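Local coordinates for beta-N-acetylhexosaminidase (Arthrobacter aurescens, PDB 3RCN), which probably hydrolyses terminal non-reducing N-acetyl-D-hexosamine residues from N-acetyl-beta-D-hexosaminides, as a member of glycosyl hydrolase family 20, at residues A[31-42]-A[60-71]; A[415-425]-A[524-535]. All coordinates share one frame; numbering follows the deposited sequence.

Interaction 1: residues A[31-42]-A[60-71]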
loop_
_atom_site.group_PDB
_atom_site.type_symbol
_atom_site.label_atom_id
_atom_site.label_comp_id
_atom_site.label_asym_id
_atom_site.label_seq_id
_atom_site.Cartn_x
_atom_site.Cartn_y
_atom_site.Cartn_z
ATOM N N SER A 31 -3.780 -16.434 25.491
ATOM C CA SER A 31 -5.156 -15.963 25.360
ATOM C C SER A 31 -5.197 -14.496 25.744
ATOM O O SER A 31 -4.308 -14.023 26.446
ATOM C CB SER A 31 -6.098 -16.776 26.256
ATOM O OG SER A 31 -5.822 -16.565 27.636
ATOM N N VAL A 32 -6.197 -13.765 25.255
ATOM C CA VAL A 32 -6.291 -12.329 25.518
ATOM C C VAL A 32 -7.585 -11.972 26.236
ATOM O O VAL A 32 -8.667 -12.141 25.683
ATOM C CB VAL A 32 -6.205 -11.530 24.205
ATOM C CG1 VAL A 32 -6.013 -10.077 24.498
ATOM C CG2 VAL A 32 -5.042 -12.041 23.359
ATOM N N GLY A 33 -7.480 -11.533 27.489
ATOM C CA GLY A 33 -8.632 -11.020 28.223
ATOM C C GLY A 33 -8.793 -9.507 28.211
ATOM O O GLY A 33 -7.815 -8.782 28.094
ATOM N N ALA A 34 -10.015 -9.013 28.362
ATOM C CA ALA A 34 -10.208 -7.571 28.531
ATOM C C ALA A 34 -11.479 -7.203 29.297
ATOM O O ALA A 34 -12.492 -7.895 29.207
ATOM C CB ALA A 34 -10.161 -6.856 27.179
ATOM N N ASP A 35 -11.417 -6.110 30.050
ATOM C CA ASP A 35 -12.625 -5.469 30.579
ATOM C C ASP A 35 -13.431 -4.835 29.421
ATOM O O ASP A 35 -12.859 -4.440 28.398
ATOM C CB ASP A 35 -12.256 -4.425 31.641
ATOM C CG ASP A 35 -11.838 -5.055 32.980
ATOM O OD1 ASP A 35 -12.280 -6.186 33.297
ATOM O OD2 ASP A 35 -11.074 -4.407 33.728
ATOM N N PRO A 36 -14.762 -4.735 29.580
ATOM C CA PRO A 36 -15.685 -4.352 28.497
ATOM C C PRO A 36 -15.249 -3.106 27.732
ATOM O O PRO A 36 -15.380 -3.052 26.506
ATOM C CB PRO A 36 -16.987 -4.054 29.240
ATOM C CG PRO A 36 -16.908 -4.889 30.462
ATOM C CD PRO A 36 -15.464 -4.928 30.862
ATOM N N GLU A 37 -14.735 -2.121 28.462
ATOM C CA GLU A 37 -14.273 -0.868 27.877
ATOM C C GLU A 37 -13.132 -1.065 26.879
ATOM O O GLU A 37 -12.973 -0.286 25.943
ATOM C CB GLU A 37 -13.817 0.086 28.987
ATOM C CG GLU A 37 -14.916 0.517 29.945
ATOM C CD GLU A 37 -15.098 -0.442 31.112
ATOM O OE1 GLU A 37 -14.297 -1.395 31.241
ATOM O OE2 GLU A 37 -16.045 -0.232 31.904
ATOM N N LEU A 38 -12.318 -2.087 27.125
ATOM C CA LEU A 38 -11.127 -2.376 26.340
ATOM C C LEU A 38 -11.297 -3.451 25.242
ATOM O O LEU A 38 -10.321 -3.848 24.615
ATOM C CB LEU A 38 -9.984 -2.762 27.277
ATOM C CG LEU A 38 -9.398 -1.710 28.223
ATOM C CD1 LEU A 38 -10.159 -0.376 28.203
ATOM C CD2 LEU A 38 -9.286 -2.270 29.637
ATOM N N ARG A 39 -12.509 -3.968 25.047
ATOM C CA ARG A 39 -12.716 -4.991 24.022
ATOM C C ARG A 39 -12.275 -4.477 22.659
ATOM O O ARG A 39 -11.822 -5.250 21.816
ATOM C CB ARG A 39 -14.170 -5.437 23.963
ATOM C CG ARG A 39 -14.744 -5.865 25.302
ATOM C CD ARG A 39 -14.713 -7.365 25.453
ATOM N NE ARG A 39 -14.817 -7.806 26.848
ATOM C CZ ARG A 39 -15.949 -7.857 27.546
ATOM N NH1 ARG A 39 -17.094 -7.472 26.992
ATOM N NH2 ARG A 39 -15.931 -8.282 28.803
ATOM N N GLY A 40 -12.398 -3.171 22.446
ATOM C CA GLY A 40 -11.959 -2.570 21.201
ATOM C C GLY A 40 -10.480 -2.811 20.954
ATOM O O GLY A 40 -10.098 -3.402 19.935
ATOM N N PRO A 41 -9.630 -2.381 21.896
ATOM C CA PRO A 41 -8.195 -2.644 21.768
ATOM C C PRO A 41 -7.846 -4.141 21.750
ATOM O O PRO A 41 -6.853 -4.513 21.110
ATOM C CB PRO A 41 -7.615 -1.972 23.004
ATOM C CG PRO A 41 -8.548 -0.827 23.249
ATOM C CD PRO A 41 -9.915 -1.369 22.926
ATOM N N ARG A 42 -8.624 -4.980 22.434
ATOM C CA ARG A 42 -8.370 -6.417 22.398
ATOM C C ARG A 42 -8.465 -6.931 20.955
ATOM O O ARG A 42 -7.633 -7.724 20.508
ATOM C CB ARG A 42 -9.335 -7.186 23.296
ATOM C CG ARG A 42 -9.145 -8.708 23.240
ATOM C CD ARG A 42 -10.472 -9.432 23.230
ATOM N NE ARG A 42 -10.790 -10.038 24.518
ATOM C CZ ARG A 42 -12.027 -10.216 24.982
ATOM N NH1 ARG A 42 -13.074 -9.821 24.266
ATOM N NH2 ARG A 42 -12.222 -10.779 26.168
ATOM N N ALA A 60 -10.172 -14.852 26.758
ATOM C CA ALA A 60 -10.348 -15.585 28.001
ATOM C C ALA A 60 -10.901 -14.599 29.018
ATOM O O ALA A 60 -10.855 -13.393 28.786
ATOM C CB ALA A 60 -9.016 -16.166 28.466
ATOM N N PRO A 61 -11.457 -15.093 30.137
ATOM C CA PRO A 61 -11.876 -14.108 31.155
ATOM C C PRO A 61 -10.694 -13.209 31.553
ATOM O O PRO A 61 -9.579 -13.699 31.735
ATOM C CB PRO A 61 -12.334 -14.985 32.329
ATOM C CG PRO A 61 -12.740 -16.303 31.672
ATOM C CD PRO A 61 -11.808 -16.480 30.504
ATOM N N ALA A 62 -10.946 -11.915 31.689
ATOM C CA ALA A 62 -9.892 -10.907 31.828
ATOM C C ALA A 62 -8.804 -11.167 32.881
ATOM O O ALA A 62 -7.625 -10.995 32.595
ATOM C CB ALA A 62 -10.513 -9.515 32.033
ATOM N N ARG A 63 -9.192 -11.550 34.093
ATOM C CA ARG A 63 -8.220 -11.741 35.168
ATOM C C ARG A 63 -7.435 -13.026 34.960
ATOM O O ARG A 63 -6.388 -13.230 35.569
ATOM C CB ARG A 63 -8.923 -11.799 36.525
ATOM C CG ARG A 63 -9.891 -10.665 36.763
ATOM C CD ARG A 63 -9.178 -9.333 36.955
ATOM N NE ARG A 63 -10.127 -8.221 37.011
ATOM C CZ ARG A 63 -9.777 -6.942 37.113
ATOM N NH1 ARG A 63 -8.496 -6.606 37.176
ATOM N NH2 ARG A 63 -10.704 -5.997 37.147
ATOM N N GLU A 64 -7.971 -13.891 34.102
ATOM C CA GLU A 64 -7.459 -15.246 33.875
ATOM C C GLU A 64 -6.511 -15.452 32.692
ATOM O O GLU A 64 -6.147 -16.579 32.402
ATOM C CB GLU A 64 -8.627 -16.218 33.751
ATOM C CG GLU A 64 -9.555 -16.170 34.937
ATOM C CD GLU A 64 -10.792 -17.016 34.743
ATOM O OE1 GLU A 64 -10.699 -18.064 34.061
ATOM O OE2 GLU A 64 -11.860 -16.623 35.270
ATOM N N ALA A 65 -6.112 -14.390 32.006
ATOM C CA ALA A 65 -5.574 -14.525 30.648
ATOM C C ALA A 65 -4.089 -14.201 30.544
ATOM O O ALA A 65 -3.518 -13.550 31.408
ATOM C CB ALA A 65 -6.371 -13.653 29.668
ATOM N N GLY A 66 -3.455 -14.725 29.504
ATOM C CA GLY A 66 -2.049 -14.470 29.263
ATOM C C GLY A 66 -1.752 -13.006 29.062
ATOM O O GLY A 66 -0.818 -12.466 29.662
ATOM N N ILE A 67 -2.544 -12.373 28.200
ATOM C CA ILE A 67 -2.505 -10.930 28.000
ATOM C C ILE A 67 -3.819 -10.337 28.514
ATOM O O ILE A 67 -4.876 -10.568 27.926
ATOM C CB ILE A 67 -2.369 -10.597 26.508
ATOM C CG1 ILE A 67 -1.107 -11.222 25.937
ATOM C CG2 ILE A 67 -2.363 -9.096 26.274
ATOM C CD1 ILE A 67 -1.026 -11.134 24.439
ATOM N N ARG A 68 -3.750 -9.592 29.616
ATOM C CA ARG A 68 -4.927 -8.958 30.229
ATOM C C ARG A 68 -4.928 -7.453 30.012
ATOM O O ARG A 68 -3.933 -6.787 30.293
ATOM C CB ARG A 68 -4.951 -9.220 31.728
ATOM C CG ARG A 68 -4.700 -10.657 32.076
ATOM C CD ARG A 68 -4.465 -10.875 33.556
ATOM N NE ARG A 68 -4.135 -12.276 33.765
ATOM C CZ ARG A 68 -3.444 -12.750 34.792
ATOM N NH1 ARG A 68 -2.999 -11.934 35.737
ATOM N NH2 ARG A 68 -3.197 -14.051 34.864
ATOM N N LEU A 69 -6.042 -6.929 29.505
ATOM C CA LEU A 69 -6.239 -5.483 29.412
ATOM C C LEU A 69 -7.268 -5.060 30.456
ATOM O O LEU A 69 -8.462 -5.341 30.323
ATOM C CB LEU A 69 -6.705 -5.094 28.010
ATOM C CG LEU A 69 -5.940 -5.769 26.869
ATOM C CD1 LEU A 69 -6.550 -5.386 25.531
ATOM C CD2 LEU A 69 -4.452 -5.432 26.919
ATOM N N LEU A 70 -6.798 -4.367 31.489
ATOM C CA LEU A 70 -7.636 -4.040 32.646
ATOM C C LEU A 70 -7.908 -2.546 32.801
ATOM O O LEU A 70 -7.002 -1.719 32.681
ATOM C CB LEU A 70 -6.993 -4.578 33.922
ATOM C CG LEU A 70 -6.737 -6.079 33.866
ATOM C CD1 LEU A 70 -5.871 -6.494 35.025
ATOM C CD2 LEU A 70 -8.059 -6.840 33.860
ATOM N N LEU A 71 -9.165 -2.212 33.076
ATOM C CA LEU A 71 -9.562 -0.824 33.314
ATOM C C LEU A 71 -9.147 -0.355 34.701
ATOM O O LEU A 71 -9.474 -0.996 35.704
ATOM C CB LEU A 71 -11.069 -0.656 33.171
ATOM C CG LEU A 71 -11.482 0.811 33.164
ATOM C CD1 LEU A 71 -11.629 1.290 31.731
ATOM C CD2 LEU A 71 -12.772 1.013 33.942
HETATM O O HOH W 1 -12.307 -10.804 28.867
#
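Val32 pairs with Ile67, Gly33 with Arg68 and Ala34 with Leu69 in parallel register; the axes of strands 32-34 and 67-71 approach to 4.6 Å at 7°. These are the two strands of a beta-alpha-beta crossover connected through helix 39-53. Backbone bonds alternate in direction: Ile67 N to Ser31 O, Gly33 N to Ile67 O, Leu69 N to Gly33 O, Asp35 N to Leu69 O. Val32 O is gripped twice, from opposite faces of its plane, by Ala60 N at 3.3 Å and Arg42 NE at 3.2 Å. On the sheet face bearing Val32, Ala34, Ile67 and Leu69, the Leu69 CG lies anti to its carbonyl carbon (chi1 -45°), which directs CD1 to 3.7 Å from Arg42 N in the first turn of the helix. The other face, where Gly33 has no side chain, is met by Ala62 and Ala65. Past the end of strand 32-34, Asp35 OD2 takes over the backbone's role, accepting from Leu71 N (3.0 Å, 164°) on the anti side of the carboxylate. Arg63 NH2 stands 3.8 Å from the same OD2, a long ion pair with the oxygen well outside the guanidinium plane. Cutting Asp35 back to an alanine would probably leave Leu71 N without this acceptor and remove the distant negative charge near Arg63. Water 1 bridges the segments, accepting from Ala34 N at 3.0 Å and donating to Ala60 O at 3.0 Å.

Interaction 2: residues A[415-425]-A[524-535]; sequences GDDEPVPVGFV and QRPGVEGWKRDY. With SO4 (sulfate ion), chain G.
With CG anti to its backbone N (chi1 -174°), Tyr535 turns its ring edge to the face of Phe424, a T-shaped stack with ring centroids 5.6 Å apart and planes at 84°. Tyr535 CB adds a CH-pi contact over a Phe424 face, 4.2 Å from the ring centroid. Phe424 CZ in turn lies over one face of the Arg533 guanidinium, 3.4 Å from NH1, while Glu538 and Glu403 pair with that group's nitrogens. Lys532 is extended beyond CG, which carries NZ to a sulfate ion, probably from the crystallisation liquor: NZ bonds SO4 O1 at 3.0 Å and forms a salt bridge with Asp416 OD2 at 3.3 Å, weak as a hydrogen bond and made to a poorly ordered residue. Gly415 N donates to a second oxygen of the same ion. Strands 422-423 and 531-532 form a two-stranded parallel sheet in which Arg533 N donates to Gly423 O at 3.0 Å. Val420 CG2 packs on Val528 CG1 at 3.6 Å, and water 2 joins Val420 N to the carbonyls of Arg525 and Val528. The contact ties a loop of the catalytic domain to the C-terminal tail, with the Arg533 side chain about 8 Å from that of Glu316, the predicted proton donor. Pro419 and Arg525 rest against helix 464-471, and Asp534 sits at the N-cap of helix 535-539, its OD1 weakly bonded to Asp536 N.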
loop_
_atom_site.group_PDB
_atom_site.type_symbol
_atom_site.label_atom_id
_atom_site.label_comp_id
_atom_site.label_asym_id
_atom_site.label_seq_id
_atom_site.Cartn_x
_atom_site.Cartn_y
_atom_site.Cartn_z
ATOM N N GLY A 415 22.926 21.128 1.244
ATOM C CA GLY A 415 23.628 20.640 0.072
ATOM C C GLY A 415 22.800 20.124 -1.090
ATOM O O GLY A 415 21.566 20.196 -1.100
ATOM N N ASP A 416 23.507 19.610 -2.089
ATOM C CA ASP A 416 22.895 19.240 -3.357
ATOM C C ASP A 416 22.525 17.756 -3.499
ATOM O O ASP A 416 21.978 17.354 -4.526
ATOM C CB ASP A 416 23.783 19.703 -4.522
ATOM C CG ASP A 416 24.089 21.200 -4.471
ATOM O OD1 ASP A 416 23.964 21.875 -5.517
ATOM O OD2 ASP A 416 24.460 21.702 -3.387
ATOM N N ASP A 417 22.810 16.941 -2.488
ATOM C CA ASP A 417 22.456 15.525 -2.585
ATOM C C ASP A 417 21.056 15.137 -2.098
ATOM O O ASP A 417 20.589 14.033 -2.367
ATOM C CB ASP A 417 23.525 14.652 -1.945
ATOM C CG ASP A 417 24.739 14.495 -2.841
ATOM O OD1 ASP A 417 24.721 13.594 -3.714
ATOM O OD2 ASP A 417 25.695 15.291 -2.691
ATOM N N GLU A 418 20.375 16.049 -1.415
ATOM C CA GLU A 418 18.991 15.823 -1.018
ATOM C C GLU A 418 18.067 16.061 -2.223
ATOM O O GLU A 418 18.276 16.994 -2.997
ATOM C CB GLU A 418 18.608 16.748 0.149
ATOM C CG GLU A 418 19.489 16.629 1.397
ATOM C CD GLU A 418 19.542 15.204 1.952
ATOM O OE1 GLU A 418 18.463 14.593 2.136
ATOM O OE2 GLU A 418 20.663 14.693 2.197
ATOM N N PRO A 419 17.055 15.200 -2.399
ATOM C CA PRO A 419 16.093 15.306 -3.511
ATOM C C PRO A 419 15.154 16.536 -3.456
ATOM O O PRO A 419 14.538 16.766 -2.429
ATOM C CB PRO A 419 15.274 14.008 -3.390
ATOM C CG PRO A 419 15.442 13.573 -1.969
ATOM C CD PRO A 419 16.821 14.006 -1.567
ATOM N N VAL A 420 15.029 17.267 -4.566
ATOM C CA VAL A 420 14.203 18.478 -4.658
ATOM C C VAL A 420 14.242 19.324 -3.384
ATOM O O VAL A 420 13.224 19.458 -2.696
ATOM C CB VAL A 420 12.734 18.134 -4.975
ATOM C CG1 VAL A 420 11.994 19.362 -5.504
ATOM C CG2 VAL A 420 12.659 16.987 -5.973
ATOM N N PRO A 421 15.421 19.878 -3.052
ATOM C CA PRO A 421 15.573 20.615 -1.792
ATOM C C PRO A 421 14.786 21.927 -1.756
ATOM O O PRO A 421 14.935 22.782 -2.630
ATOM C CB PRO A 421 17.070 20.902 -1.752
ATOM C CG PRO A 421 17.460 20.986 -3.180
ATOM C CD PRO A 421 16.631 19.955 -3.886
ATOM N N VAL A 422 14.009 22.103 -0.693
ATOM C CA VAL A 422 13.172 23.276 -0.524
ATOM C C VAL A 422 13.046 23.592 0.958
ATOM O O VAL A 422 13.206 22.715 1.804
ATOM C CB VAL A 422 11.745 23.087 -1.108
ATOM C CG1 VAL A 422 11.773 22.987 -2.629
ATOM C CG2 VAL A 422 11.042 21.887 -0.483
ATOM N N GLY A 423 12.764 24.847 1.271
ATOM C CA GLY A 423 12.585 25.246 2.647
ATOM C C GLY A 423 13.907 25.305 3.377
ATOM O O GLY A 423 14.972 25.302 2.763
ATOM N N PHE A 424 13.816 25.394 4.698
ATOM C CA PHE A 424 14.975 25.455 5.576
ATOM C C PHE A 424 15.565 24.073 5.800
ATOM O O PHE A 424 14.868 23.066 5.652
ATOM C CB PHE A 424 14.577 26.065 6.922
ATOM C CG PHE A 424 13.709 27.285 6.798
ATOM C CD1 PHE A 424 14.207 28.449 6.248
ATOM C CD2 PHE A 424 12.391 27.257 7.222
ATOM C CE1 PHE A 424 13.409 29.567 6.126
ATOM C CE2 PHE A 424 11.592 28.375 7.108
ATOM C CZ PHE A 424 12.104 29.531 6.560
ATOM N N VAL A 425 16.842 24.011 6.165
ATOM C CA VAL A 425 17.385 22.728 6.563
ATOM C C VAL A 425 16.730 22.383 7.883
ATOM O O VAL A 425 16.885 23.108 8.859
ATOM C CB VAL A 425 18.910 22.786 6.802
ATOM C CG1 VAL A 425 19.418 21.438 7.341
ATOM C CG2 VAL A 425 19.646 23.180 5.525
ATOM N N GLN A 524 17.488 9.654 -4.726
ATOM C CA GLN A 524 17.900 10.940 -5.257
ATOM C C GLN A 524 17.114 11.356 -6.513
ATOM O O GLN A 524 16.535 10.526 -7.205
ATOM C CB GLN A 524 19.405 10.935 -5.498
ATOM C CG GLN A 524 20.184 10.919 -4.208
ATOM C CD GLN A 524 21.659 10.726 -4.433
ATOM O OE1 GLN A 524 22.207 11.189 -5.436
ATOM N NE2 GLN A 524 22.315 10.024 -3.509
ATOM N N ARG A 525 17.067 12.651 -6.778
ATOM C CA ARG A 525 16.398 13.153 -7.972
ATOM C C ARG A 525 17.197 14.320 -8.549
ATOM O O ARG A 525 16.818 15.475 -8.391
ATOM C CB ARG A 525 14.967 13.607 -7.649
ATOM C CG ARG A 525 14.083 12.538 -6.994
ATOM C CD ARG A 525 13.253 11.735 -8.003
ATOM N NE ARG A 525 12.376 10.759 -7.346
ATOM C CZ ARG A 525 12.775 9.575 -6.877
ATOM N NH1 ARG A 525 14.047 9.207 -6.980
ATOM N NH2 ARG A 525 11.908 8.757 -6.291
ATOM N N PRO A 526 18.319 14.022 -9.201
ATOM C CA PRO A 526 19.174 15.059 -9.795
ATOM C C PRO A 526 18.521 15.772 -10.979
ATOM O O PRO A 526 17.696 15.189 -11.684
ATOM C CB PRO A 526 20.400 14.272 -10.275
ATOM C CG PRO A 526 19.900 12.836 -10.468
ATOM C CD PRO A 526 18.843 12.655 -9.407
ATOM N N GLY A 527 18.901 17.031 -11.194
ATOM C CA GLY A 527 18.368 17.828 -12.289
ATOM C C GLY A 527 17.036 18.491 -11.966
ATOM O O GLY A 527 16.474 19.218 -12.790
ATOM N N VAL A 528 16.523 18.241 -10.767
ATOM C CA VAL A 528 15.218 18.760 -10.390
ATOM C C VAL A 528 15.428 19.879 -9.402
ATOM O O VAL A 528 15.873 19.649 -8.284
ATOM C CB VAL A 528 14.310 17.666 -9.784
ATOM C CG1 VAL A 528 12.974 18.253 -9.352
ATOM C CG2 VAL A 528 14.099 16.530 -10.790
ATOM N N GLU A 529 15.121 21.094 -9.845
ATOM C CA GLU A 529 15.418 22.316 -9.111
ATOM C C GLU A 529 14.512 22.519 -7.913
ATOM O O GLU A 529 13.295 22.458 -8.035
ATOM C CB GLU A 529 15.266 23.513 -10.045
ATOM C CG GLU A 529 16.572 24.211 -10.370
ATOM C CD GLU A 529 16.431 25.168 -11.534
ATOM O OE1 GLU A 529 15.928 26.295 -11.325
ATOM O OE2 GLU A 529 16.816 24.783 -12.662
ATOM N N GLY A 530 15.109 22.773 -6.757
ATOM C CA GLY A 530 14.348 23.129 -5.575
ATOM C C GLY A 530 14.442 24.621 -5.325
ATOM O O GLY A 530 14.827 25.390 -6.212
ATOM N N TRP A 531 14.034 25.043 -4.132
ATOM C CA TRP A 531 14.238 26.419 -3.694
ATOM C C TRP A 531 14.765 26.435 -2.255
ATOM O O TRP A 531 14.023 26.149 -1.319
ATOM C CB TRP A 531 12.908 27.162 -3.781
ATOM C CG TRP A 531 13.043 28.644 -3.692
ATOM C CD1 TRP A 531 12.591 29.453 -2.686
ATOM C CD2 TRP A 531 13.682 29.502 -4.642
ATOM N NE1 TRP A 531 12.907 30.757 -2.957
ATOM C CE2 TRP A 531 13.578 30.815 -4.151
ATOM C CE3 TRP A 531 14.331 29.286 -5.861
ATOM C CZ2 TRP A 531 14.096 31.910 -4.837
ATOM C CZ3 TRP A 531 14.844 30.375 -6.540
ATOM C CH2 TRP A 531 14.720 31.671 -6.026
ATOM N N LYS A 532 16.007 26.862 -2.066
ATOM C CA LYS A 532 16.656 26.725 -0.766
ATOM C C LYS A 532 16.485 27.956 0.104
ATOM O O LYS A 532 16.923 29.044 -0.261
ATOM C CB LYS A 532 18.147 26.444 -0.929
ATOM C CG LYS A 532 18.498 25.104 -1.518
ATOM C CD LYS A 532 20.002 24.896 -1.454
ATOM C CE LYS A 532 20.406 23.617 -2.198
ATOM N NZ LYS A 532 21.880 23.374 -2.180
ATOM N N ARG A 533 15.900 27.768 1.281
ATOM C CA ARG A 533 15.678 28.883 2.190
ATOM C C ARG A 533 16.590 28.824 3.412
ATOM O O ARG A 533 17.017 27.745 3.836
ATOM C CB ARG A 533 14.207 28.952 2.610
ATOM C CG ARG A 533 13.288 29.267 1.450
ATOM C CD ARG A 533 11.848 29.199 1.866
ATOM N NE ARG A 533 11.550 30.171 2.906
ATOM C CZ ARG A 533 10.357 30.309 3.470
ATOM N NH1 ARG A 533 10.163 31.226 4.410
ATOM N NH2 ARG A 533 9.353 29.528 3.092
ATOM N N ASP A 534 16.913 30.008 3.934
ATOM C CA ASP A 534 17.728 30.170 5.138
ATOM C C ASP A 534 17.012 31.060 6.154
ATOM O O ASP A 534 16.776 32.243 5.906
ATOM C CB ASP A 534 19.094 30.767 4.785
ATOM C CG ASP A 534 19.913 31.124 6.014
ATOM O OD1 ASP A 534 19.677 30.529 7.089
ATOM O OD2 ASP A 534 20.796 32.002 5.903
ATOM N N TYR A 535 16.679 30.489 7.306
ATOM C CA TYR A 535 15.825 31.174 8.273
ATOM C C TYR A 535 16.409 32.481 8.782
ATOM O O TYR A 535 15.678 33.445 9.008
ATOM C CB TYR A 535 15.492 30.268 9.460
ATOM C CG TYR A 535 14.498 30.886 10.417
ATOM C CD1 TYR A 535 14.853 31.183 11.727
ATOM C CD2 TYR A 535 13.207 31.195 10.001
ATOM C CE1 TYR A 535 13.943 31.763 12.605
ATOM C CE2 TYR A 535 12.291 31.774 10.865
ATOM C CZ TYR A 535 12.664 32.055 12.168
ATOM O OH TYR A 535 11.752 32.627 13.031
HETATM S S SO4 G . 23.182 25.182 1.345
HETATM O O1 SO4 G . 23.424 24.639 0.008
HETATM O O2 SO4 G . 22.735 24.136 2.261
HETATM O O3 SO4 G . 24.423 25.758 1.852
HETATM O O4 SO4 G . 22.149 26.214 1.275
HETATM O O HOH W 2 16.876 17.635 -6.625
#

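In the fold
From the N terminus, interaction 1 closes first: 17 residues, mostly helix 39-53, separate its segments, and it sets strand 32-34 beside strand 67-71 at one border of the six-stranded sheet of family 20 domain 2. Interaction 2 opens much later and closes a far longer loop of 98 residues, which includes strand 449-456 of the catalytic alpha-beta barrel and helices 464-471, 474-483 and 491-508, before the C-terminal tail returns to segment 415-425. The loops follow one another in series, neither nesting nor crossing. The centres of interaction 1 and interaction 2 are about 50 Å apart, on opposite sides of the chain's centre; one is local, the other long-range.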